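Local coordinates for uncharacterized conserved protein (Thermotoga maritima, PDB 2ZBV) that binds adenosine between its subunits and, as a member of the SAM hydrolase / SAM-dependent halogenase family, probably cleaves S-adenosyl-L-methionine with a small nucleophile, at residues I2-D7 / I31-H36; V67-G72 / P91-L96; V105-E110 / L143-V148; V183-P188 / L238-N243. All blocks are in the same frame, centred on the assembly; numbering follows the deposited sequence.

Contact 1: I2-D7 / I31-H36; sequences IGFLTD and IIDITH. With ADN (adenosine), chain D.
Strands 2-6 and 31-33 run parallel, their short axes 4.7 Å apart and inclined at 37°. I32 bridges the two flanking residues of the first strand, giving its N-H to I2 O almost along the C=O axis and taking F4 N at its own O. Between F4 and L5 the register slips by one residue, a beta bulge: F4 O receives I34 N at 2.7 Å from above the carbonyl plane and, weakly, T35 N, before T6 N to T35 O resumes the pairing. The chain turns a corner at I34, and H36 comes to lie over F4. Its CE1 stands above the centre of the phenyl ring, 3.3 Å from F4 CD2, in a T-shaped stack with the planes at 83°. Both imidazole nitrogens are held. ND1 shares a hydrogen bond with T6 OG1 at 2.9 Å, while NE2 gives a nearly straight bond of 2.8 Å to D33 OD2, in the ring plane but well above the carboxylate plane; together they fix the ring's rotation. K19 pairs with D33 OD1, and the carboxylate would probably raise the basicity of the ring. I31 CG2 packs near F4 CD2, and I34 CD1 reaches back to the G3 backbone. Beyond the strand end, D7 grips the ribose with both oxygens, OD1 taking O3' and OD2 taking O2', each at 2.8 Å. This is a right-handed beta-alpha-beta unit, strand 2-6, helix 14-25, strand 31-33, with a ribose-binding acidic residue just past the C-terminal end of its first strand.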
# COMPACT_ATOMS: atom_id res chain seq x y z
N ILE A 2 -11.41 -13.36 0.63
CA ILE A 2 -11.36 -12.84 -0.73
C ILE A 2 -9.94 -12.35 -1.06
O ILE A 2 -9.41 -11.51 -0.34
CB ILE A 2 -12.36 -11.66 -0.91
CG1 ILE A 2 -13.80 -12.20 -0.94
CG2 ILE A 2 -12.07 -10.89 -2.18
CD1 ILE A 2 -14.85 -11.09 -0.92
N GLY A 3 -9.35 -12.88 -2.13
CA GLY A 3 -8.01 -12.46 -2.55
C GLY A 3 -8.23 -11.39 -3.61
O GLY A 3 -8.85 -11.66 -4.63
N PHE A 4 -7.68 -10.19 -3.39
CA PHE A 4 -7.90 -9.04 -4.27
C PHE A 4 -6.67 -8.67 -5.12
O PHE A 4 -5.61 -8.36 -4.57
CB PHE A 4 -8.33 -7.87 -3.36
CG PHE A 4 -9.12 -6.77 -4.05
CD1 PHE A 4 -9.50 -6.86 -5.39
CD2 PHE A 4 -9.46 -5.62 -3.32
CE1 PHE A 4 -10.21 -5.81 -6.00
CE2 PHE A 4 -10.17 -4.57 -3.92
CZ PHE A 4 -10.54 -4.67 -5.26
N LEU A 5 -6.83 -8.69 -6.44
CA LEU A 5 -5.73 -8.37 -7.37
C LEU A 5 -6.20 -7.42 -8.50
O LEU A 5 -7.18 -7.71 -9.19
CB LEU A 5 -5.21 -9.68 -7.98
CG LEU A 5 -4.12 -9.71 -9.06
CD1 LEU A 5 -2.88 -8.98 -8.60
CD2 LEU A 5 -3.77 -11.18 -9.37
N THR A 6 -5.51 -6.30 -8.67
CA THR A 6 -5.86 -5.32 -9.72
C THR A 6 -4.64 -4.51 -10.19
O THR A 6 -3.53 -4.69 -9.70
CB THR A 6 -6.88 -4.25 -9.22
OG1 THR A 6 -6.19 -3.27 -8.43
CG2 THR A 6 -8.00 -4.89 -8.36
N ASP A 7 -4.89 -3.61 -11.14
CA ASP A 7 -3.87 -2.72 -11.68
C ASP A 7 -4.32 -1.29 -11.35
O ASP A 7 -3.89 -0.34 -11.99
CB ASP A 7 -3.74 -2.90 -13.20
CG ASP A 7 -5.03 -2.55 -13.96
OD1 ASP A 7 -6.12 -2.57 -13.34
OD2 ASP A 7 -4.97 -2.27 -15.18
N ILE A 31 -10.90 -9.47 3.35
CA ILE A 31 -10.26 -9.10 2.10
C ILE A 31 -8.74 -9.04 2.23
O ILE A 31 -8.21 -8.28 3.03
CB ILE A 31 -10.76 -7.72 1.62
CG1 ILE A 31 -12.29 -7.72 1.57
CG2 ILE A 31 -10.19 -7.41 0.24
CD1 ILE A 31 -12.90 -6.34 1.28
N ILE A 32 -8.05 -9.86 1.46
CA ILE A 32 -6.59 -9.85 1.49
C ILE A 32 -6.11 -9.38 0.14
O ILE A 32 -6.42 -9.98 -0.87
CB ILE A 32 -6.00 -11.24 1.77
CG1 ILE A 32 -6.50 -11.75 3.13
CG2 ILE A 32 -4.47 -11.16 1.72
CD1 ILE A 32 -5.84 -13.03 3.61
N ASP A 33 -5.38 -8.27 0.14
CA ASP A 33 -4.85 -7.72 -1.10
C ASP A 33 -3.65 -8.55 -1.54
O ASP A 33 -2.72 -8.79 -0.77
CB ASP A 33 -4.41 -6.27 -0.88
CG ASP A 33 -5.57 -5.35 -0.54
OD1 ASP A 33 -5.37 -4.43 0.27
OD2 ASP A 33 -6.68 -5.54 -1.09
N ILE A 34 -3.70 -9.02 -2.78
CA ILE A 34 -2.59 -9.78 -3.34
C ILE A 34 -1.64 -8.67 -3.80
O ILE A 34 -0.46 -8.66 -3.44
CB ILE A 34 -3.10 -10.66 -4.50
CG1 ILE A 34 -3.98 -11.78 -3.92
CG2 ILE A 34 -1.92 -11.26 -5.28
CD1 ILE A 34 -4.66 -12.66 -4.94
N THR A 35 -2.18 -7.74 -4.59
CA THR A 35 -1.47 -6.56 -5.07
C THR A 35 -2.37 -5.71 -5.94
O THR A 35 -3.25 -6.23 -6.63
CB THR A 35 -0.18 -6.85 -5.88
OG1 THR A 35 0.40 -5.60 -6.29
CG2 THR A 35 -0.48 -7.65 -7.12
N HIS A 36 -2.17 -4.41 -5.90
CA HIS A 36 -2.96 -3.49 -6.70
C HIS A 36 -2.01 -2.70 -7.57
O HIS A 36 -2.39 -1.68 -8.16
CB HIS A 36 -3.75 -2.57 -5.79
CG HIS A 36 -4.82 -3.28 -5.02
ND1 HIS A 36 -5.92 -3.83 -5.63
CD2 HIS A 36 -4.92 -3.59 -3.70
CE1 HIS A 36 -6.66 -4.45 -4.73
NE2 HIS A 36 -6.07 -4.32 -3.55
O5' ADN D . -12.62 -0.66 -14.51
C5' ADN D . -11.28 -0.83 -14.04
C4' ADN D . -10.36 -1.10 -15.23
O4' ADN D . -10.33 0.02 -16.17
C3' ADN D . -8.89 -1.33 -14.81
O3' ADN D . -8.64 -2.71 -14.56
C2' ADN D . -8.09 -0.75 -16.00
O2' ADN D . -7.30 -1.76 -16.63
C1' ADN D . -9.13 -0.18 -16.96
N9 ADN D . -8.66 1.10 -17.51
C8 ADN D . -8.49 2.28 -16.80
N7 ADN D . -8.05 3.22 -17.58
C5 ADN D . -7.91 2.72 -18.83
C6 ADN D . -7.48 3.26 -20.08
N6 ADN D . -7.09 4.59 -20.18
N1 ADN D . -7.47 2.44 -21.16
C2 ADN D . -7.85 1.15 -21.08
N3 ADN D . -8.26 0.61 -19.93
C4 ADN D . -8.31 1.35 -18.80

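Contact 2: V67-G72 / P91-L96; sequences VDYGVG and PDNGVL. With ADN (adenosine), chain D.
Both segments are irregular, 67-72 forming a type I turn from D68 to V71 and 91-96 leading into helix 97-103, and their closest CA atoms, D68 CA and P91 CA, are 6.3 Å apart. N93 carries the contact. With CG in the crowded position between backbone N and carbonyl carbon (chi1 61°), its amide spans both loops: ND2 gives a hydrogen bond of 2.8 Å to V67 O, each partner lying in the other's plane, while OD1 takes V95 N at 3.0 Å to close an Asx turn. ND2 also gives a hydrogen bond to a water, which accepts from G70 N and donates to D68 OD1. This water sits over one face of the Y69 ring, and a second water links Y69 OH to N93 O. An alanine in place of N93 would remove the amide's hydrogen bonds to V67 O, V95 N and the water, and would probably loosen the V67 carbonyl and the Asx turn together. D68 and P91 run alongside in opposite directions, P91 CB 3.4 Å from D68 OD1; R75 pairs with D68 OD2. On the ligand side, D68 N points a nearly straight bond of 2.8 Å at adenosine O3', Y69 CA approaches N3 at 3.3 Å, and V71 CG2 packs near O5'. The arrangement forms one wall of the adenosine pocket, a turn following strand 62-66 and joined to the 91-96 loop through N93.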
# COMPACT_ATOMS: atom_id res chain seq x y z
N VAL A 67 -8.08 -6.57 -13.94
CA VAL A 67 -7.10 -5.90 -14.80
C VAL A 67 -7.99 -6.01 -16.03
O VAL A 67 -8.01 -7.04 -16.72
CB VAL A 67 -5.82 -6.72 -14.96
CG1 VAL A 67 -4.84 -5.98 -15.88
CG2 VAL A 67 -5.19 -6.94 -13.59
N ASP A 68 -8.74 -4.95 -16.28
CA ASP A 68 -9.77 -4.97 -17.31
C ASP A 68 -9.78 -3.80 -18.30
O ASP A 68 -10.65 -2.95 -18.25
CB ASP A 68 -11.08 -5.07 -16.52
CG ASP A 68 -12.29 -5.31 -17.38
OD1 ASP A 68 -12.15 -5.80 -18.52
OD2 ASP A 68 -13.39 -5.04 -16.86
N TYR A 69 -8.82 -3.78 -19.22
CA TYR A 69 -8.75 -2.69 -20.20
C TYR A 69 -9.97 -2.66 -21.12
O TYR A 69 -10.30 -1.63 -21.69
CB TYR A 69 -7.48 -2.82 -21.05
CG TYR A 69 -7.39 -4.13 -21.81
CD1 TYR A 69 -7.97 -4.28 -23.07
CD2 TYR A 69 -6.76 -5.24 -21.25
CE1 TYR A 69 -7.93 -5.50 -23.75
CE2 TYR A 69 -6.71 -6.46 -21.91
CZ TYR A 69 -7.30 -6.59 -23.16
OH TYR A 69 -7.27 -7.80 -23.80
N GLY A 70 -10.65 -3.80 -21.26
CA GLY A 70 -11.82 -3.87 -22.12
C GLY A 70 -13.12 -3.63 -21.38
O GLY A 70 -14.20 -3.96 -21.87
N VAL A 71 -13.01 -3.03 -20.20
CA VAL A 71 -14.18 -2.74 -19.39
C VAL A 71 -15.20 -1.96 -20.23
O VAL A 71 -14.85 -1.01 -20.94
CB VAL A 71 -13.79 -1.93 -18.13
CG1 VAL A 71 -13.24 -0.55 -18.54
CG2 VAL A 71 -14.98 -1.79 -17.20
N GLY A 72 -16.46 -2.38 -20.18
CA GLY A 72 -17.49 -1.68 -20.93
C GLY A 72 -17.71 -2.13 -22.36
O GLY A 72 -18.62 -1.63 -23.03
N PRO A 91 -12.71 -10.54 -15.68
CA PRO A 91 -13.15 -10.32 -17.06
C PRO A 91 -12.59 -11.46 -17.90
O PRO A 91 -11.55 -12.03 -17.57
CB PRO A 91 -12.51 -8.98 -17.41
CG PRO A 91 -11.25 -8.98 -16.59
CD PRO A 91 -11.75 -9.50 -15.26
N ASP A 92 -13.29 -11.80 -18.97
CA ASP A 92 -12.86 -12.88 -19.85
C ASP A 92 -11.82 -12.34 -20.85
O ASP A 92 -12.07 -12.29 -22.05
CB ASP A 92 -14.08 -13.45 -20.60
CG ASP A 92 -13.71 -14.57 -21.56
OD1 ASP A 92 -12.87 -15.42 -21.19
OD2 ASP A 92 -14.27 -14.61 -22.67
N ASN A 93 -10.66 -11.93 -20.34
CA ASN A 93 -9.61 -11.38 -21.20
C ASN A 93 -8.29 -12.14 -21.14
O ASN A 93 -7.27 -11.66 -21.63
CB ASN A 93 -9.35 -9.91 -20.85
CG ASN A 93 -8.87 -9.74 -19.41
OD1 ASN A 93 -8.54 -10.72 -18.73
ND2 ASN A 93 -8.82 -8.50 -18.95
N GLY A 94 -8.31 -13.33 -20.54
CA GLY A 94 -7.09 -14.11 -20.47
C GLY A 94 -6.34 -14.03 -19.15
O GLY A 94 -5.37 -14.75 -18.95
N VAL A 95 -6.77 -13.15 -18.24
CA VAL A 95 -6.07 -13.03 -16.96
C VAL A 95 -6.10 -14.34 -16.15
O VAL A 95 -5.20 -14.61 -15.35
CB VAL A 95 -6.64 -11.85 -16.10
CG1 VAL A 95 -8.08 -12.13 -15.63
CG2 VAL A 95 -5.72 -11.59 -14.91
N LEU A 96 -7.12 -15.17 -16.37
CA LEU A 96 -7.23 -16.45 -15.66
C LEU A 96 -6.56 -17.60 -16.39
O LEU A 96 -6.74 -18.77 -16.03
CB LEU A 96 -8.70 -16.81 -15.43
CG LEU A 96 -9.52 -15.80 -14.61
CD1 LEU A 96 -10.94 -16.32 -14.42
CD2 LEU A 96 -8.84 -15.57 -13.26
O5' ADN D . -12.62 -0.66 -14.51
C5' ADN D . -11.28 -0.83 -14.04
C4' ADN D . -10.36 -1.10 -15.23
O4' ADN D . -10.33 0.02 -16.17
C3' ADN D . -8.89 -1.33 -14.81
O3' ADN D . -8.64 -2.71 -14.56
C2' ADN D . -8.09 -0.75 -16.00
O2' ADN D . -7.30 -1.76 -16.63
C1' ADN D . -9.13 -0.18 -16.96
N9 ADN D . -8.66 1.10 -17.51
C8 ADN D . -8.49 2.28 -16.80
N7 ADN D . -8.05 3.22 -17.58
C5 ADN D . -7.91 2.72 -18.83
C6 ADN D . -7.48 3.26 -20.08
N6 ADN D . -7.09 4.59 -20.18
N1 ADN D . -7.47 2.44 -21.16
C2 ADN D . -7.85 1.15 -21.08
N3 ADN D . -8.26 0.61 -19.93
C4 ADN D . -8.31 1.35 -18.80
O HOH W 1 -10.42 -6.53 -20.19
O HOH W 2 -5.87 -9.83 -22.92

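Contact 3: V105-E110 / L143-V148; sequences VAEIRE and LPLERV
R109 and L145 cross obliquely at the heart of this contact, R109 CG lying 3.7 Å from L145 CG. The arginine leaves strand 105-110 with CG anti to its carbonyl carbon, then bends at chi2 (-85°), which carries the guanidinium across the 143-148 turn. There it lies over the backbone of E146, with E146 CA 3.7 Å from R109 CZ above the centre of the plane. E107 fixes the rotation of that plane from the edge: E107 OE2 accepts R109 NE at 2.6 Å in the guanidinium plane, with a weak second bond from NH2, making a salt bridge along the strand. R109 NH1 turns to G149 O. Strand 105-110 is one of the two outermost within the chain in the N-terminal mixed sheet, and a classic beta bulge pairs A106 and E107 with K81, so the salt bridge's carboxylate comes from the bulge. The 3-10 segment 145-147 packs over the face of the sheet that carries E107 and R109, L145 reaching V79 and K81 of strand 77-82. L145 CD2 meets E107 tip to tip, 3.2 Å from its OE2, which R109 NE also uses. Farther on, V148 CG1 lies 3.8 Å from E110 O.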
# COMPACT_ATOMS: atom_id res chain seq x y z
N VAL A 105 -9.96 -26.52 -15.30
CA VAL A 105 -11.23 -25.81 -15.18
C VAL A 105 -12.39 -26.75 -14.85
O VAL A 105 -12.66 -27.70 -15.59
CB VAL A 105 -11.56 -25.07 -16.50
CG1 VAL A 105 -12.86 -24.29 -16.34
CG2 VAL A 105 -10.41 -24.15 -16.87
N ALA A 106 -13.08 -26.47 -13.75
CA ALA A 106 -14.21 -27.28 -13.34
C ALA A 106 -15.52 -26.73 -13.91
O ALA A 106 -16.38 -27.49 -14.34
CB ALA A 106 -14.28 -27.34 -11.82
N GLU A 107 -15.65 -25.41 -13.92
CA GLU A 107 -16.87 -24.78 -14.40
C GLU A 107 -16.67 -23.29 -14.62
O GLU A 107 -15.95 -22.64 -13.86
CB GLU A 107 -17.97 -25.00 -13.37
CG GLU A 107 -19.32 -24.41 -13.72
CD GLU A 107 -20.33 -24.65 -12.61
OE1 GLU A 107 -20.42 -25.81 -12.13
OE2 GLU A 107 -21.04 -23.71 -12.21
N ILE A 108 -17.33 -22.75 -15.65
CA ILE A 108 -17.26 -21.32 -15.96
C ILE A 108 -18.68 -20.77 -16.13
O ILE A 108 -19.50 -21.35 -16.84
CB ILE A 108 -16.51 -21.05 -17.28
CG1 ILE A 108 -15.17 -21.78 -17.30
CG2 ILE A 108 -16.28 -19.55 -17.43
CD1 ILE A 108 -14.47 -21.69 -18.64
N ARG A 109 -18.95 -19.65 -15.47
CA ARG A 109 -20.26 -19.00 -15.53
C ARG A 109 -20.11 -17.57 -16.03
O ARG A 109 -19.11 -16.90 -15.76
CB ARG A 109 -20.87 -18.91 -14.13
CG ARG A 109 -21.14 -20.24 -13.46
CD ARG A 109 -22.47 -20.77 -13.90
NE ARG A 109 -22.67 -22.14 -13.48
CZ ARG A 109 -23.77 -22.84 -13.72
NH1 ARG A 109 -24.77 -22.28 -14.38
NH2 ARG A 109 -23.86 -24.10 -13.33
N GLU A 110 -21.10 -17.10 -16.78
CA GLU A 110 -21.06 -15.72 -17.23
C GLU A 110 -21.88 -14.98 -16.18
O GLU A 110 -22.89 -15.50 -15.69
CB GLU A 110 -21.69 -15.55 -18.61
CG GLU A 110 -21.89 -14.08 -18.99
CD GLU A 110 -22.12 -13.87 -20.47
OE1 GLU A 110 -22.55 -14.84 -21.15
OE2 GLU A 110 -21.88 -12.74 -20.96
N LEU A 143 -23.26 -17.65 -1.67
CA LEU A 143 -24.10 -17.69 -2.86
C LEU A 143 -23.64 -18.82 -3.79
O LEU A 143 -22.46 -18.90 -4.13
CB LEU A 143 -24.03 -16.37 -3.64
CG LEU A 143 -24.85 -16.37 -4.93
CD1 LEU A 143 -26.28 -15.99 -4.60
CD2 LEU A 143 -24.27 -15.39 -5.95
N PRO A 144 -24.58 -19.69 -4.22
CA PRO A 144 -24.25 -20.81 -5.11
C PRO A 144 -23.77 -20.25 -6.45
O PRO A 144 -24.31 -19.27 -6.95
CB PRO A 144 -25.58 -21.55 -5.25
CG PRO A 144 -26.32 -21.19 -3.98
CD PRO A 144 -25.99 -19.74 -3.81
N LEU A 145 -22.76 -20.90 -7.03
CA LEU A 145 -22.18 -20.47 -8.30
C LEU A 145 -23.19 -20.37 -9.44
O LEU A 145 -23.16 -19.42 -10.23
CB LEU A 145 -21.05 -21.41 -8.69
CG LEU A 145 -20.27 -21.03 -9.95
CD1 LEU A 145 -19.69 -19.63 -9.79
CD2 LEU A 145 -19.16 -22.05 -10.19
N GLU A 146 -24.09 -21.35 -9.52
CA GLU A 146 -25.11 -21.40 -10.57
C GLU A 146 -25.99 -20.15 -10.60
O GLU A 146 -26.62 -19.86 -11.61
CB GLU A 146 -26.01 -22.61 -10.36
CG GLU A 146 -26.64 -22.63 -8.98
CD GLU A 146 -27.53 -23.82 -8.76
OE1 GLU A 146 -27.11 -24.95 -9.11
OE2 GLU A 146 -28.64 -23.64 -8.23
N ARG A 147 -26.02 -19.42 -9.50
CA ARG A 147 -26.83 -18.21 -9.40
C ARG A 147 -26.20 -17.01 -10.10
O ARG A 147 -26.84 -15.97 -10.27
CB ARG A 147 -27.08 -17.88 -7.93
CG ARG A 147 -27.73 -19.00 -7.13
CD ARG A 147 -29.14 -19.29 -7.60
NE ARG A 147 -29.97 -18.08 -7.60
CZ ARG A 147 -30.49 -17.55 -8.70
NH1 ARG A 147 -30.27 -18.12 -9.87
NH2 ARG A 147 -31.22 -16.44 -8.62
N VAL A 148 -24.94 -17.13 -10.50
CA VAL A 148 -24.26 -16.03 -11.18
C VAL A 148 -24.76 -15.90 -12.61
O VAL A 148 -24.86 -14.80 -13.14
CB VAL A 148 -22.72 -16.24 -11.19
CG1 VAL A 148 -22.05 -15.15 -12.02
CG2 VAL A 148 -22.18 -16.21 -9.76

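Contact 4: V183-P188 / L238-N243; sequences VSTNIP and LEIAVN. With ADN (adenosine), chain F.
Backbone hydrogen bonds hold strands 183-185 and 238-242 antiparallel, at 167° and 4.5 Å between short axes. V183 and I240 form a hydrogen-bonded pair, N to O both ways at 2.8 Å; I240 N approaches V183 O from above the carbonyl plane. S184 and E239 follow as a non-hydrogen-bonded pair. After a corner at N186 and I187, L238 N resumes the link, giving I187 O a nearly straight bond of 2.8 Å. The side-chain hydrogen bonds centre on T185. Its OG1, between the backbone N and the carbonyl carbon (chi1 70°), donates to L238 O on a lone pair at 2.8 Å, while T185 N reaches the same oxygen at 3.0 Å nearly along the C=O axis. OG1 also accepts I187 N at 3.1 Å, an ST turn at the corner. A valine here would lose the hydroxyl's bonds to L238 O and I187 N and would probably leave the corner less firmly held. S184 OG turns to D233, and R52 binds T185 O. In the apolar contacts T185 CG2 crosses I240 at about a right angle, 3.9 Å from its CD1, and I187 CB packs near L238 CB. Farther along the second strand V242 O accepts adenosine N6 at 3.0 Å, a straight bond that reads the base's amino group. Strand 183-185 lies between 169-177 and 237-242, strand 228-232 flanks the latter, and T185, I187, L238 and I240 pack on strand 258-262, with helix 247-251 against V183, I240 and V242.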
# COMPACT_ATOMS: atom_id res chain seq x y z
N VAL A 183 14.62 -11.64 -10.79
CA VAL A 183 14.01 -11.98 -12.07
C VAL A 183 13.41 -13.38 -12.06
O VAL A 183 14.13 -14.36 -12.22
CB VAL A 183 15.06 -11.87 -13.20
CG1 VAL A 183 14.47 -12.32 -14.53
CG2 VAL A 183 15.56 -10.43 -13.30
N SER A 184 12.10 -13.48 -11.87
CA SER A 184 11.46 -14.80 -11.87
C SER A 184 10.93 -15.15 -13.25
O SER A 184 10.23 -14.35 -13.88
CB SER A 184 10.32 -14.85 -10.86
OG SER A 184 9.76 -16.15 -10.85
N THR A 185 11.26 -16.35 -13.72
CA THR A 185 10.83 -16.81 -15.03
C THR A 185 9.56 -17.65 -14.92
O THR A 185 9.01 -17.82 -13.84
CB THR A 185 11.92 -17.68 -15.71
OG1 THR A 185 12.01 -18.93 -15.03
CG2 THR A 185 13.27 -16.99 -15.65
N ASN A 186 9.11 -18.16 -16.06
CA ASN A 186 7.92 -19.00 -16.11
C ASN A 186 8.38 -20.45 -16.22
O ASN A 186 7.60 -21.34 -16.54
CB ASN A 186 7.05 -18.63 -17.31
CG ASN A 186 7.73 -18.92 -18.63
OD1 ASN A 186 8.95 -18.89 -18.74
ND2 ASN A 186 6.92 -19.18 -19.66
N ILE A 187 9.67 -20.67 -15.94
CA ILE A 187 10.27 -22.00 -16.00
C ILE A 187 10.18 -22.68 -14.64
O ILE A 187 10.75 -22.20 -13.66
CB ILE A 187 11.76 -21.91 -16.40
CG1 ILE A 187 11.90 -21.25 -17.77
CG2 ILE A 187 12.38 -23.30 -16.41
CD1 ILE A 187 13.31 -20.80 -18.08
N PRO A 188 9.47 -23.81 -14.55
CA PRO A 188 9.38 -24.47 -13.24
C PRO A 188 10.78 -24.94 -12.85
O PRO A 188 11.52 -25.45 -13.70
CB PRO A 188 8.43 -25.64 -13.50
CG PRO A 188 7.62 -25.18 -14.69
CD PRO A 188 8.66 -24.53 -15.55
N LEU A 238 11.98 -21.00 -11.48
CA LEU A 238 13.39 -20.66 -11.58
C LEU A 238 13.50 -19.15 -11.59
O LEU A 238 12.88 -18.47 -12.42
CB LEU A 238 13.99 -21.25 -12.86
CG LEU A 238 15.51 -21.02 -13.01
CD1 LEU A 238 16.11 -22.13 -13.86
CD2 LEU A 238 15.77 -19.65 -13.62
N GLU A 239 14.29 -18.63 -10.66
CA GLU A 239 14.50 -17.19 -10.54
C GLU A 239 15.99 -16.86 -10.58
O GLU A 239 16.83 -17.64 -10.12
CB GLU A 239 13.89 -16.70 -9.22
CG GLU A 239 14.09 -15.21 -8.92
CD GLU A 239 13.37 -14.80 -7.63
OE1 GLU A 239 13.87 -15.10 -6.53
OE2 GLU A 239 12.29 -14.17 -7.73
N ILE A 240 16.32 -15.70 -11.15
CA ILE A 240 17.71 -15.26 -11.20
C ILE A 240 17.80 -14.06 -10.27
O ILE A 240 17.00 -13.12 -10.38
CB ILE A 240 18.14 -14.82 -12.63
CG1 ILE A 240 18.07 -16.01 -13.59
CG2 ILE A 240 19.57 -14.28 -12.60
CD1 ILE A 240 16.79 -16.07 -14.37
N ALA A 241 18.75 -14.09 -9.35
CA ALA A 241 18.92 -13.00 -8.41
C ALA A 241 20.39 -12.61 -8.27
O ALA A 241 21.28 -13.36 -8.66
CB ALA A 241 18.37 -13.39 -7.04
N VAL A 242 20.62 -11.42 -7.73
CA VAL A 242 21.98 -10.95 -7.46
C VAL A 242 21.96 -10.77 -5.95
O VAL A 242 21.10 -10.07 -5.41
CB VAL A 242 22.27 -9.58 -8.13
CG1 VAL A 242 23.57 -8.99 -7.60
CG2 VAL A 242 22.36 -9.75 -9.65
N ASN A 243 22.88 -11.43 -5.25
CA ASN A 243 22.93 -11.32 -3.81
C ASN A 243 23.12 -9.88 -3.36
O ASN A 243 24.15 -9.26 -3.66
CB ASN A 243 24.04 -12.20 -3.24
CG ASN A 243 24.12 -12.12 -1.74
OD1 ASN A 243 23.11 -11.92 -1.08
ND2 ASN A 243 25.32 -12.29 -1.20
O5' ADN F . 12.51 -13.80 2.35
C5' ADN F . 12.26 -12.40 2.29
C4' ADN F . 13.59 -11.67 2.41
O4' ADN F . 14.47 -12.00 1.31
C3' ADN F . 13.42 -10.14 2.38
O3' ADN F . 13.29 -9.63 3.70
C2' ADN F . 14.69 -9.64 1.63
O2' ADN F . 15.49 -8.78 2.45
C1' ADN F . 15.44 -10.92 1.22
N9 ADN F . 15.93 -10.81 -0.15
C8 ADN F . 15.16 -10.74 -1.29
N7 ADN F . 15.92 -10.65 -2.34
C5 ADN F . 17.22 -10.64 -1.96
C6 ADN F . 18.47 -10.56 -2.64
N6 ADN F . 18.51 -10.45 -4.02
N1 ADN F . 19.61 -10.59 -1.92
C2 ADN F . 19.59 -10.69 -0.59
N3 ADN F . 18.44 -10.77 0.09
C4 ADN F . 17.25 -10.75 -0.55

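In the fold
Contacts 1 and 2 adjoin, centres about 15 Å apart, and touch where D7 OD1 meets V67 CA at 3.8 Å; both reach the same adenosine, D7 and D68 N converging on its O3'. Contact 3 shares contact 1's sheet but occupies the opposite edge, its centre about 21 Å from that of contact 1 and its nearest atoms about 7 Å from those of contact 2. Contact 4 belongs to the C-terminal domain, about 27 Å from contact 2 between centres, and holds a different adenosine. Across the assembly, V242 O of the third subunit contributes to the site of contacts 1 and 2, while D7 and D68 of the second subunit contribute to that of contact 4.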